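Local structure of uncharacterized protein (Pyrococcus abyssi, 5IFF) at residues 17-22 and 174-179; 54-59 and 162-167; 9-14 and 183-188. The protein is a restriction DNA glycosylase that probably excises adenine from its recognition sequence and also binds nonspecific double-stranded DNA. The protein carries 2 engineered substitutions. One frame throughout, in Å; residues are numbered along the deposited sequence.

Overall arrangement
Interaction 2 lies nearest the middle of the chain, about 10 Å from its centre, and joins two strands of the large curved antiparallel sheet; it includes Gln59 of the adenine site. Interaction 1, its centre about 12 Å away, ties two loops together at the DNA backbone and touches interaction 2 where Ile18 CD1 meets Ile56 CD1 at 3.4 Å. Interaction 3 belongs to a smaller three-stranded sheet. Its centre is about 14 Å from that of interaction 2, which it meets through Tyr184 on Ile162 and Val14 on Trp58, and its nearest atom is about 15 Å from the nucleic acid. Strand 11-17 leads from interaction 3 to interaction 1, and 181-186 leads back.

Interaction 1: 17-22 and 174-179; sequences PITRPT and RVARRN. With nucleotides of chain C.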
loop_
_atom_site.group_PDB
_atom_site.type_symbol
_atom_site.label_atom_id
_atom_site.label_comp_id
_atom_site.label_asym_id
_atom_site.label_seq_id
_atom_site.Cartn_x
_atom_site.Cartn_y
_atom_site.Cartn_z
ATOM N N PRO A 17 21.255 5.347 -5.160
ATOM C CA PRO A 17 20.536 5.003 -6.386
ATOM C C PRO A 17 20.150 6.254 -7.135
ATOM O O PRO A 17 19.760 7.285 -6.556
ATOM C CB PRO A 17 19.289 4.284 -5.881
ATOM C CG PRO A 17 19.034 4.927 -4.544
ATOM C CD PRO A 17 20.403 5.211 -3.961
ATOM N N ILE A 18 20.282 6.160 -8.441
ATOM C CA ILE A 18 19.994 7.267 -9.328
ATOM C C ILE A 18 18.710 7.046 -10.151
ATOM O O ILE A 18 18.253 7.956 -10.864
ATOM C CB ILE A 18 21.223 7.467 -10.276
ATOM C CG1 ILE A 18 22.401 7.829 -9.423
ATOM C CG2 ILE A 18 21.074 8.624 -11.179
ATOM C CD1 ILE A 18 22.101 9.036 -8.615
ATOM N N THR A 19 18.188 5.830 -10.146
ATOM C CA THR A 19 17.135 5.487 -11.126
ATOM C C THR A 19 15.809 5.009 -10.547
ATOM O O THR A 19 14.839 4.844 -11.285
ATOM C CB THR A 19 17.578 4.357 -12.097
ATOM O OG1 THR A 19 17.806 3.144 -11.360
ATOM C CG2 THR A 19 18.834 4.754 -12.879
ATOM N N ARG A 20 15.739 4.717 -9.259
ATOM C CA ARG A 20 14.438 4.175 -8.809
ATOM C C ARG A 20 13.828 5.167 -7.865
ATOM O O ARG A 20 13.883 4.957 -6.683
ATOM C CB ARG A 20 14.594 2.816 -8.124
ATOM C CG ARG A 20 15.188 1.729 -8.998
ATOM C CD ARG A 20 14.147 0.700 -9.361
ATOM N NE ARG A 20 14.657 -0.663 -9.228
ATOM C CZ ARG A 20 14.462 -1.444 -8.166
ATOM N NH1 ARG A 20 14.965 -2.673 -8.149
ATOM N NH2 ARG A 20 13.759 -1.005 -7.127
ATOM N N PRO A 21 13.262 6.263 -8.396
ATOM C CA PRO A 21 13.002 7.363 -7.468
ATOM C C PRO A 21 11.928 6.968 -6.431
ATOM O O PRO A 21 11.014 6.223 -6.714
ATOM C CB PRO A 21 12.543 8.502 -8.369
ATOM C CG PRO A 21 12.068 7.819 -9.658
ATOM C CD PRO A 21 12.891 6.583 -9.786
ATOM N N THR A 22 12.128 7.425 -5.204
ATOM C CA THR A 22 11.203 7.117 -4.119
ATOM C C THR A 22 11.096 8.411 -3.356
ATOM O O THR A 22 11.892 9.322 -3.577
ATOM C CB THR A 22 11.736 6.003 -3.183
ATOM O OG1 THR A 22 12.965 6.449 -2.584
ATOM C CG2 THR A 22 11.936 4.698 -3.919
ATOM N N ARG A 174 26.109 11.349 -20.017
ATOM C CA ARG A 174 26.086 9.908 -19.798
ATOM C C ARG A 174 24.630 9.455 -19.592
ATOM O O ARG A 174 23.838 10.205 -18.996
ATOM C CB ARG A 174 26.948 9.584 -18.556
ATOM C CG ARG A 174 27.050 8.134 -18.229
ATOM C CD ARG A 174 28.315 7.786 -17.505
ATOM N NE ARG A 174 28.228 7.957 -16.055
ATOM C CZ ARG A 174 27.528 7.166 -15.253
ATOM N NH1 ARG A 174 26.812 6.163 -15.770
ATOM N NH2 ARG A 174 27.533 7.386 -13.937
ATOM N N VAL A 175 24.275 8.252 -20.033
ATOM C CA VAL A 175 22.978 7.690 -19.611
ATOM C C VAL A 175 23.084 6.667 -18.443
ATOM O O VAL A 175 23.764 5.651 -18.532
ATOM C CB VAL A 175 22.214 7.035 -20.789
ATOM C CG1 VAL A 175 22.928 5.799 -21.314
ATOM C CG2 VAL A 175 20.805 6.681 -20.361
ATOM N N ALA A 176 22.410 6.960 -17.341
ATOM C CA ALA A 176 22.414 6.068 -16.164
ATOM C C ALA A 176 22.051 4.609 -16.528
ATOM O O ALA A 176 21.109 4.363 -17.262
ATOM C CB ALA A 176 21.470 6.594 -15.115
ATOM N N ARG A 177 22.837 3.653 -16.042
ATOM C CA ARG A 177 22.567 2.230 -16.268
ATOM C C ARG A 177 21.325 1.801 -15.470
ATOM O O ARG A 177 20.856 2.534 -14.591
ATOM C CB ARG A 177 23.770 1.372 -15.850
ATOM C CG ARG A 177 25.124 1.840 -16.370
ATOM C CD ARG A 177 25.409 1.240 -17.734
ATOM N NE ARG A 177 26.754 1.571 -18.212
ATOM C CZ ARG A 177 27.388 0.929 -19.191
ATOM N NH1 ARG A 177 26.810 -0.095 -19.808
ATOM N NH2 ARG A 177 28.608 1.308 -19.543
ATOM N N ARG A 178 20.805 0.616 -15.780
ATOM C CA ARG A 178 19.712 0.036 -15.012
ATOM C C ARG A 178 20.137 -0.155 -13.555
ATOM O O ARG A 178 21.184 -0.744 -13.289
ATOM C CB ARG A 178 19.279 -1.300 -15.614
ATOM C CG ARG A 178 17.950 -1.827 -15.081
ATOM C CD ARG A 178 17.546 -3.092 -15.816
ATOM N NE ARG A 178 18.187 -3.171 -17.130
ATOM C CZ ARG A 178 17.708 -2.611 -18.238
ATOM N NH1 ARG A 178 16.579 -1.916 -18.201
ATOM N NH2 ARG A 178 18.364 -2.737 -19.387
ATOM N N ASN A 179 19.343 0.363 -12.625
ATOM C CA ASN A 179 19.673 0.290 -11.192
ATOM C C ASN A 179 21.043 0.910 -10.858
ATOM O O ASN A 179 21.742 0.469 -9.942
ATOM C CB ASN A 179 19.629 -1.161 -10.712
ATOM C CG ASN A 179 18.289 -1.824 -10.986
ATOM O OD1 ASN A 179 17.236 -1.213 -10.801
ATOM N ND2 ASN A 179 18.323 -3.076 -11.439
ATOM P P DA C 12 9.077 5.181 -0.443
ATOM O OP1 DA C 12 10.401 5.391 0.199
ATOM O OP2 DA C 12 8.620 6.068 -1.561
ATOM O "O5'" DA C 12 9.060 3.712 -1.006
ATOM C "C5'" DA C 12 9.090 2.591 -0.078
ATOM C "C4'" DA C 12 9.121 1.296 -0.829
ATOM O "O4'" DA C 12 7.788 0.949 -1.280
ATOM C "C3'" DA C 12 9.990 1.298 -2.097
ATOM O "O3'" DA C 12 10.591 0.064 -2.188
ATOM C "C2'" DA C 12 8.979 1.491 -3.244
ATOM C "C1'" DA C 12 7.759 0.757 -2.700
ATOM N N9 DA C 12 6.470 1.267 -3.160
ATOM C C8 DA C 12 6.056 2.582 -3.172
ATOM N N7 DA C 12 4.792 2.718 -3.535
ATOM C C5 DA C 12 4.328 1.414 -3.706
ATOM C C6 DA C 12 3.061 0.861 -4.099
ATOM N N6 DA C 12 1.987 1.593 -4.361
ATOM N N1 DA C 12 2.955 -0.489 -4.200
ATOM C C2 DA C 12 4.016 -1.235 -3.876
ATOM N N3 DA C 12 5.244 -0.828 -3.496
ATOM C C4 DA C 12 5.339 0.510 -3.445
ATOM P P DC C 14 10.903 -3.960 -8.640
ATOM O OP1 DC C 14 11.577 -5.233 -8.374
ATOM O OP2 DC C 14 11.617 -2.722 -9.060
ATOM O "O5'" DC C 14 9.800 -4.150 -9.771
ATOM C "C5'" DC C 14 8.760 -5.087 -9.588
ATOM C "C4'" DC C 14 7.526 -4.670 -10.377
ATOM O "O4'" DC C 14 7.043 -3.421 -9.879
ATOM C "C3'" DC C 14 7.739 -4.415 -11.869
ATOM O "O3'" DC C 14 7.410 -5.573 -12.607
ATOM C "C2'" DC C 14 6.758 -3.279 -12.183
ATOM C "C1'" DC C 14 6.150 -2.938 -10.816
ATOM N N1 DC C 14 5.941 -1.470 -10.631
ATOM C C2 DC C 14 4.660 -0.965 -10.854
ATOM O O2 DC C 14 3.757 -1.761 -11.141
ATOM N N3 DC C 14 4.446 0.370 -10.763
ATOM C C4 DC C 14 5.430 1.174 -10.450
ATOM N N4 DC C 14 5.137 2.475 -10.345
ATOM C C5 DC C 14 6.782 0.685 -10.215
ATOM C C6 DC C 14 6.988 -0.630 -10.323
#
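Arg20 reaches Asn179 and a DNA phosphate with one bent side chain. From CB, a chi1 of -61° sets CG beside the backbone N, and CD then passes 3.9 Å from Asn179 OD1. NE donates to that oxygen at 3.1 Å, a bent bond (N-H...O 143°), and the guanidinium and amide planes stand 76° apart. Beyond NE, CZ lies 3.2 Å from OP2 of DC14 of chain C. This phosphate oxygen sits over the centre of one guanidinium face, with NH1 and NH2 only slightly farther from it. The attraction to the phosphate is probably mainly electrostatic, and the bond from NE to Asn179 OD1 holds the near end of the guanidinium. Next to it, Thr19 CG2 rests 3.5 Å from Arg177 O and 3.9 Å from Ala176 CB, while its OG1 lies 3.4 Å from Asn179 CA. Thr22 CB approaches OP2 of DA12 of chain C at 3.5 Å. Segment 17-22 runs from the end of strand 11-17 into the loop before strand 25-29, on which Ile18 and Pro21 pack. Loop 174-179 runs into strand 181-186, and backbone bonds join it to Lys43 and Phe45.

Interaction 2: 54-59 and 162-167; sequences YYIAWQ and IPLTNV. Engineered in segment 54-59: Ala57 (natural residue Glu).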
loop_
_atom_site.group_PDB
_atom_site.type_symbol
_atom_site.label_atom_id
_atom_site.label_comp_id
_atom_site.label_asym_id
_atom_site.label_seq_id
_atom_site.Cartn_x
_atom_site.Cartn_y
_atom_site.Cartn_z
ATOM N N TYR A 54 20.587 19.641 -11.841
ATOM C CA TYR A 54 20.124 18.337 -11.331
ATOM C C TYR A 54 20.794 17.940 -10.020
ATOM O O TYR A 54 22.012 18.069 -9.856
ATOM C CB TYR A 54 20.342 17.232 -12.342
ATOM C CG TYR A 54 19.480 17.442 -13.561
ATOM C CD1 TYR A 54 18.160 17.017 -13.570
ATOM C CD2 TYR A 54 19.964 18.157 -14.665
ATOM C CE1 TYR A 54 17.337 17.244 -14.680
ATOM C CE2 TYR A 54 19.161 18.381 -15.792
ATOM C CZ TYR A 54 17.845 17.934 -15.794
ATOM O OH TYR A 54 17.019 18.170 -16.890
ATOM N N TYR A 55 19.966 17.448 -9.094
ATOM C CA TYR A 55 20.440 17.059 -7.763
ATOM C C TYR A 55 19.887 15.723 -7.365
ATOM O O TYR A 55 18.781 15.329 -7.780
ATOM C CB TYR A 55 20.007 18.069 -6.690
ATOM C CG TYR A 55 20.524 19.476 -6.913
ATOM C CD1 TYR A 55 20.034 20.256 -7.955
ATOM C CD2 TYR A 55 21.488 20.013 -6.065
ATOM C CE1 TYR A 55 20.502 21.558 -8.167
ATOM C CE2 TYR A 55 21.955 21.312 -6.270
ATOM C CZ TYR A 55 21.452 22.073 -7.297
ATOM O OH TYR A 55 21.918 23.360 -7.509
ATOM N N ILE A 56 20.599 15.071 -6.471
ATOM C CA ILE A 56 19.956 13.950 -5.773
ATOM C C ILE A 56 19.357 14.506 -4.492
ATOM O O ILE A 56 20.107 15.016 -3.645
ATOM C CB ILE A 56 20.950 12.826 -5.383
ATOM C CG1 ILE A 56 21.567 12.182 -6.618
ATOM C CG2 ILE A 56 20.198 11.754 -4.578
ATOM C CD1 ILE A 56 22.808 11.418 -6.270
ATOM N N ALA A 57 18.040 14.433 -4.381
ATOM C CA ALA A 57 17.307 14.866 -3.209
ATOM C C ALA A 57 17.095 13.687 -2.270
ATOM O O ALA A 57 16.401 12.740 -2.615
ATOM C CB ALA A 57 15.951 15.465 -3.628
ATOM N N TRP A 58 17.646 13.790 -1.065
ATOM C CA TRP A 58 17.664 12.707 -0.133
ATOM C C TRP A 58 17.006 13.188 1.154
ATOM O O TRP A 58 17.539 14.105 1.841
ATOM C CB TRP A 58 19.092 12.292 0.115
ATOM C CG TRP A 58 19.312 11.101 1.054
ATOM C CD1 TRP A 58 18.364 10.238 1.594
ATOM C CD2 TRP A 58 20.603 10.643 1.550
ATOM N NE1 TRP A 58 19.007 9.280 2.363
ATOM C CE2 TRP A 58 20.344 9.499 2.347
ATOM C CE3 TRP A 58 21.915 11.078 1.355
ATOM C CZ2 TRP A 58 21.393 8.804 2.992
ATOM C CZ3 TRP A 58 22.960 10.384 2.011
ATOM C CH2 TRP A 58 22.681 9.257 2.816
ATOM N N GLN A 59 15.860 12.610 1.448
ATOM C CA GLN A 59 15.179 12.858 2.714
ATOM C C GLN A 59 15.858 11.968 3.715
ATOM O O GLN A 59 15.530 10.765 3.820
ATOM C CB GLN A 59 13.664 12.566 2.614
ATOM C CG GLN A 59 12.916 13.042 3.809
ATOM C CD GLN A 59 12.617 11.903 4.752
ATOM O OE1 GLN A 59 11.879 10.982 4.408
ATOM N NE2 GLN A 59 13.219 11.938 5.942
ATOM N N ILE A 162 22.117 16.928 -3.411
ATOM C CA ILE A 162 23.507 16.711 -3.807
ATOM C C ILE A 162 23.633 16.932 -5.311
ATOM O O ILE A 162 23.041 16.185 -6.057
ATOM C CB ILE A 162 23.961 15.291 -3.503
ATOM C CG1 ILE A 162 23.949 15.046 -1.950
ATOM C CG2 ILE A 162 25.426 15.139 -3.965
ATOM C CD1 ILE A 162 23.912 13.554 -1.552
ATOM N N PRO A 163 24.432 17.915 -5.758
ATOM C CA PRO A 163 24.560 18.084 -7.235
ATOM C C PRO A 163 25.086 16.827 -7.941
ATOM O O PRO A 163 26.057 16.208 -7.468
ATOM C CB PRO A 163 25.559 19.236 -7.382
ATOM C CG PRO A 163 25.452 19.999 -6.011
ATOM C CD PRO A 163 25.214 18.912 -5.006
ATOM N N LEU A 164 24.468 16.448 -9.053
ATOM C CA LEU A 164 24.982 15.316 -9.808
ATOM C C LEU A 164 26.431 15.558 -10.263
ATOM O O LEU A 164 27.155 14.621 -10.594
ATOM C CB LEU A 164 24.138 15.025 -11.052
ATOM C CG LEU A 164 22.757 14.386 -10.777
ATOM C CD1 LEU A 164 22.208 14.001 -12.185
ATOM C CD2 LEU A 164 22.859 13.188 -9.853
ATOM N N THR A 165 26.845 16.813 -10.308
ATOM C CA THR A 165 28.209 17.081 -10.776
ATOM C C THR A 165 29.196 16.688 -9.684
ATOM O O THR A 165 30.401 16.771 -9.893
ATOM C CB THR A 165 28.429 18.551 -11.124
ATOM O OG1 THR A 165 27.995 19.350 -10.026
ATOM C CG2 THR A 165 27.646 18.939 -12.342
ATOM N N ASN A 166 28.675 16.368 -8.490
ATOM C CA ASN A 166 29.511 16.012 -7.334
ATOM C C ASN A 166 29.588 14.528 -7.040
ATOM O O ASN A 166 30.166 14.144 -6.022
ATOM C CB ASN A 166 29.048 16.713 -6.032
ATOM C CG ASN A 166 29.379 18.182 -6.031
ATOM O OD1 ASN A 166 29.868 18.697 -7.020
ATOM N ND2 ASN A 166 29.084 18.859 -4.954
ATOM N N VAL A 167 29.041 13.695 -7.917
ATOM C CA VAL A 167 29.106 12.258 -7.681
ATOM C C VAL A 167 29.955 11.552 -8.730
ATOM O O VAL A 167 30.263 12.145 -9.753
ATOM C CB VAL A 167 27.679 11.623 -7.680
ATOM C CG1 VAL A 167 26.882 12.264 -6.565
ATOM C CG2 VAL A 167 27.019 11.745 -9.032
HETATM O O HOH W 1 24.567 18.862 -10.926
#
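Ile56 has CG1 anti to its carbonyl carbon (chi1 -64°) and CD1 extended beyond it (chi2 162°), which sends this branch toward Leu164 and Val167. CG1 meets Leu164 CD2 at 3.6 Å, the two side chains crossing at about a right angle, and CD1 reaches Val167 CG1. The other Leu164 methyl, CD1, lies 3.7 Å from Tyr54 CB, so the leucine spans residues 54 and 56. Beneath these side chains, Ile56 and Ile162 form an antiparallel hydrogen-bonded pair: Ile56 N donates to Ile162 O at 2.7 Å and Ile162 N to Ile56 O at 2.8 Å. Tyr55 and Pro163 make the neighbouring non-hydrogen-bonded pair on the other face, where Tyr55 CE2 packs against Pro163 CG at 3.7 Å. Tyr54 O then accepts Leu164 N at 3.1 Å in a nearly straight bond (174°), and also a water that takes Thr165 N. Strand 154-163 ends here in a short 3-10 turn, closed by Asn166 N on Pro163 O at 2.8 Å. Ile162 CD1 touches the indole edge of Trp58 at CE3, while Trp58 NE1 is held by Glu71. Ala57, an engineered residue, points away from segment 162-167. On its far flank strand 54-59 pairs with 25-29 and leads to Gln59 and Ile60, which bind adenine in a crystal structure of this protein, though none is bound to this chain here. The two strands form part of the strongly curved antiparallel sheet of the half-pipe fold known from R.PabI.

Interaction 3: 9-14 and 183-188; sequences NGKIVV and KYEVPV
Val186 O takes a hydrogen bond of 2.6 Å from a water that also accepts Ile12 N at 3.0 Å. The water bridges a place where the strands splay, since Ile12 N and Val186 O themselves stand 4.8 Å apart. The direct link at this level runs the other way: Val186 N donates to Ile12 O at 2.9 Å, almost straight (176°). Farther along, Val14 and Tyr184 form a hydrogen-bonded pair with bonds in both directions, and Val13 faces Glu185 between the two levels. Strands 11-14 and 183-186 run antiparallel, their axes 144° apart, and belong to a three-stranded antiparallel sheet in which strand 11-17 lies between 4-8 and 181-186. Thus residues from near the chain's start pair with a strand from its last third. On one face Val14 CG2 presses on Val186 CG2 at 3.5 Å, with Ile12 CG2 beside the latter; helix 72-81 lies against Ile12 and Val186 through Met75. Tyr184 is on this face too, and its hydroxyl bonds to Glu139. On the opposite face Val13 CG1, anti to its backbone N (chi1 173°), comes within 3.3 Å of Lys183 CG, closer than a usual carbon-carbon contact, so the exact distance is doubtful. The extended Lys11 side chain crosses that of Glu185 obliquely: its NZ lies 3.0 Å from both OE1 and OE2 of Glu185, a forked salt bridge whose hydrogen bonds are weak, and its CD rests 3.4 Å from the carboxylate carbon, CD of Glu185. Beyond Val186, Pro187 occupies the N-cap position of helix 188-201.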
loop_
_atom_site.group_PDB
_atom_site.type_symbol
_atom_site.label_atom_id
_atom_site.label_comp_id
_atom_site.label_asym_id
_atom_site.label_seq_id
_atom_site.Cartn_x
_atom_site.Cartn_y
_atom_site.Cartn_z
ATOM N N ASN A 9 39.232 4.795 2.182
ATOM C CA ASN A 9 40.354 5.656 1.814
ATOM C C ASN A 9 40.279 7.008 2.505
ATOM O O ASN A 9 40.330 8.052 1.858
ATOM C CB ASN A 9 40.390 5.840 0.294
ATOM C CG ASN A 9 40.339 4.511 -0.454
ATOM O OD1 ASN A 9 39.441 4.279 -1.276
ATOM N ND2 ASN A 9 41.304 3.623 -0.166
ATOM N N GLY A 10 40.083 6.987 3.820
ATOM C CA GLY A 10 40.089 8.209 4.604
ATOM C C GLY A 10 38.851 9.081 4.525
ATOM O O GLY A 10 38.853 10.195 5.045
ATOM N N LYS A 11 37.776 8.603 3.888
ATOM C CA LYS A 11 36.568 9.419 3.691
ATOM C C LYS A 11 35.310 8.630 4.007
ATOM O O LYS A 11 35.280 7.413 3.843
ATOM C CB LYS A 11 36.431 9.917 2.228
ATOM C CG LYS A 11 37.701 10.557 1.699
ATOM C CD LYS A 11 37.495 11.065 0.274
ATOM C CE LYS A 11 38.880 11.583 -0.267
ATOM N NZ LYS A 11 38.899 11.552 -1.768
ATOM N N ILE A 12 34.270 9.332 4.419
ATOM C CA ILE A 12 32.962 8.681 4.529
ATOM C C ILE A 12 32.359 8.719 3.116
ATOM O O ILE A 12 32.337 9.773 2.487
ATOM C CB ILE A 12 32.042 9.387 5.527
ATOM C CG1 ILE A 12 32.659 9.361 6.941
ATOM C CG2 ILE A 12 30.608 8.792 5.492
ATOM C CD1 ILE A 12 33.227 8.003 7.326
ATOM N N VAL A 13 31.910 7.569 2.618
ATOM C CA VAL A 13 31.366 7.500 1.257
ATOM C C VAL A 13 29.924 6.978 1.309
ATOM O O VAL A 13 29.593 6.133 2.177
ATOM C CB VAL A 13 32.250 6.591 0.390
ATOM C CG1 VAL A 13 31.601 6.380 -0.981
ATOM C CG2 VAL A 13 33.671 7.188 0.236
ATOM N N VAL A 14 29.040 7.534 0.489
ATOM C CA VAL A 14 27.666 7.008 0.413
ATOM C C VAL A 14 27.353 6.599 -1.003
ATOM O O VAL A 14 27.651 7.349 -1.963
ATOM C CB VAL A 14 26.643 8.024 0.894
ATOM C CG1 VAL A 14 25.226 7.394 0.919
ATOM C CG2 VAL A 14 26.982 8.429 2.313
ATOM N N LYS A 183 28.546 7.199 -6.434
ATOM C CA LYS A 183 29.366 7.287 -5.231
ATOM C C LYS A 183 29.583 8.765 -4.882
ATOM O O LYS A 183 29.911 9.583 -5.754
ATOM C CB LYS A 183 30.693 6.550 -5.463
ATOM C CG LYS A 183 31.645 6.667 -4.288
ATOM C CD LYS A 183 32.809 5.665 -4.355
ATOM C CE LYS A 183 33.978 6.170 -5.181
ATOM N NZ LYS A 183 35.198 5.349 -4.887
ATOM N N TYR A 184 29.385 9.105 -3.614
ATOM C CA TYR A 184 29.493 10.470 -3.143
ATOM C C TYR A 184 30.361 10.548 -1.884
ATOM O O TYR A 184 30.035 9.921 -0.857
ATOM C CB TYR A 184 28.084 11.017 -2.839
ATOM C CG TYR A 184 28.101 12.385 -2.210
ATOM C CD1 TYR A 184 28.592 13.481 -2.906
ATOM C CD2 TYR A 184 27.610 12.582 -0.923
ATOM C CE1 TYR A 184 28.634 14.747 -2.316
ATOM C CE2 TYR A 184 27.635 13.850 -0.334
ATOM C CZ TYR A 184 28.125 14.925 -1.041
ATOM O OH TYR A 184 28.152 16.175 -0.438
ATOM N N GLU A 185 31.409 11.373 -1.915
ATOM C CA GLU A 185 32.257 11.511 -0.735
ATOM C C GLU A 185 31.604 12.565 0.131
ATOM O O GLU A 185 31.292 13.661 -0.339
ATOM C CB GLU A 185 33.699 11.886 -1.129
ATOM C CG GLU A 185 34.312 10.886 -2.138
ATOM C CD GLU A 185 35.743 11.240 -2.628
ATOM O OE1 GLU A 185 36.125 12.422 -2.570
ATOM O OE2 GLU A 185 36.479 10.317 -3.050
ATOM N N VAL A 186 31.352 12.223 1.391
ATOM C CA VAL A 186 30.601 13.121 2.261
ATOM C C VAL A 186 31.583 14.086 2.885
ATOM O O VAL A 186 32.465 13.655 3.603
ATOM C CB VAL A 186 29.849 12.343 3.391
ATOM C CG1 VAL A 186 29.058 13.336 4.327
ATOM C CG2 VAL A 186 28.907 11.292 2.775
ATOM N N PRO A 187 31.426 15.392 2.619
ATOM C CA PRO A 187 32.269 16.405 3.243
ATOM C C PRO A 187 31.981 16.497 4.755
ATOM O O PRO A 187 30.805 16.432 5.130
ATOM C CB PRO A 187 31.849 17.691 2.526
ATOM C CG PRO A 187 31.023 17.251 1.333
ATOM C CD PRO A 187 30.357 16.012 1.841
ATOM N N VAL A 188 33.004 16.678 5.606
ATOM C CA VAL A 188 32.685 16.926 7.022
ATOM C C VAL A 188 31.704 18.060 7.272
ATOM O O VAL A 188 30.888 17.939 8.155
ATOM C CB VAL A 188 33.916 17.277 7.890
ATOM C CG1 VAL A 188 33.563 17.077 9.319
ATOM C CG2 VAL A 188 35.036 16.397 7.600
HETATM O O HOH W 2 34.247 12.253 4.899
#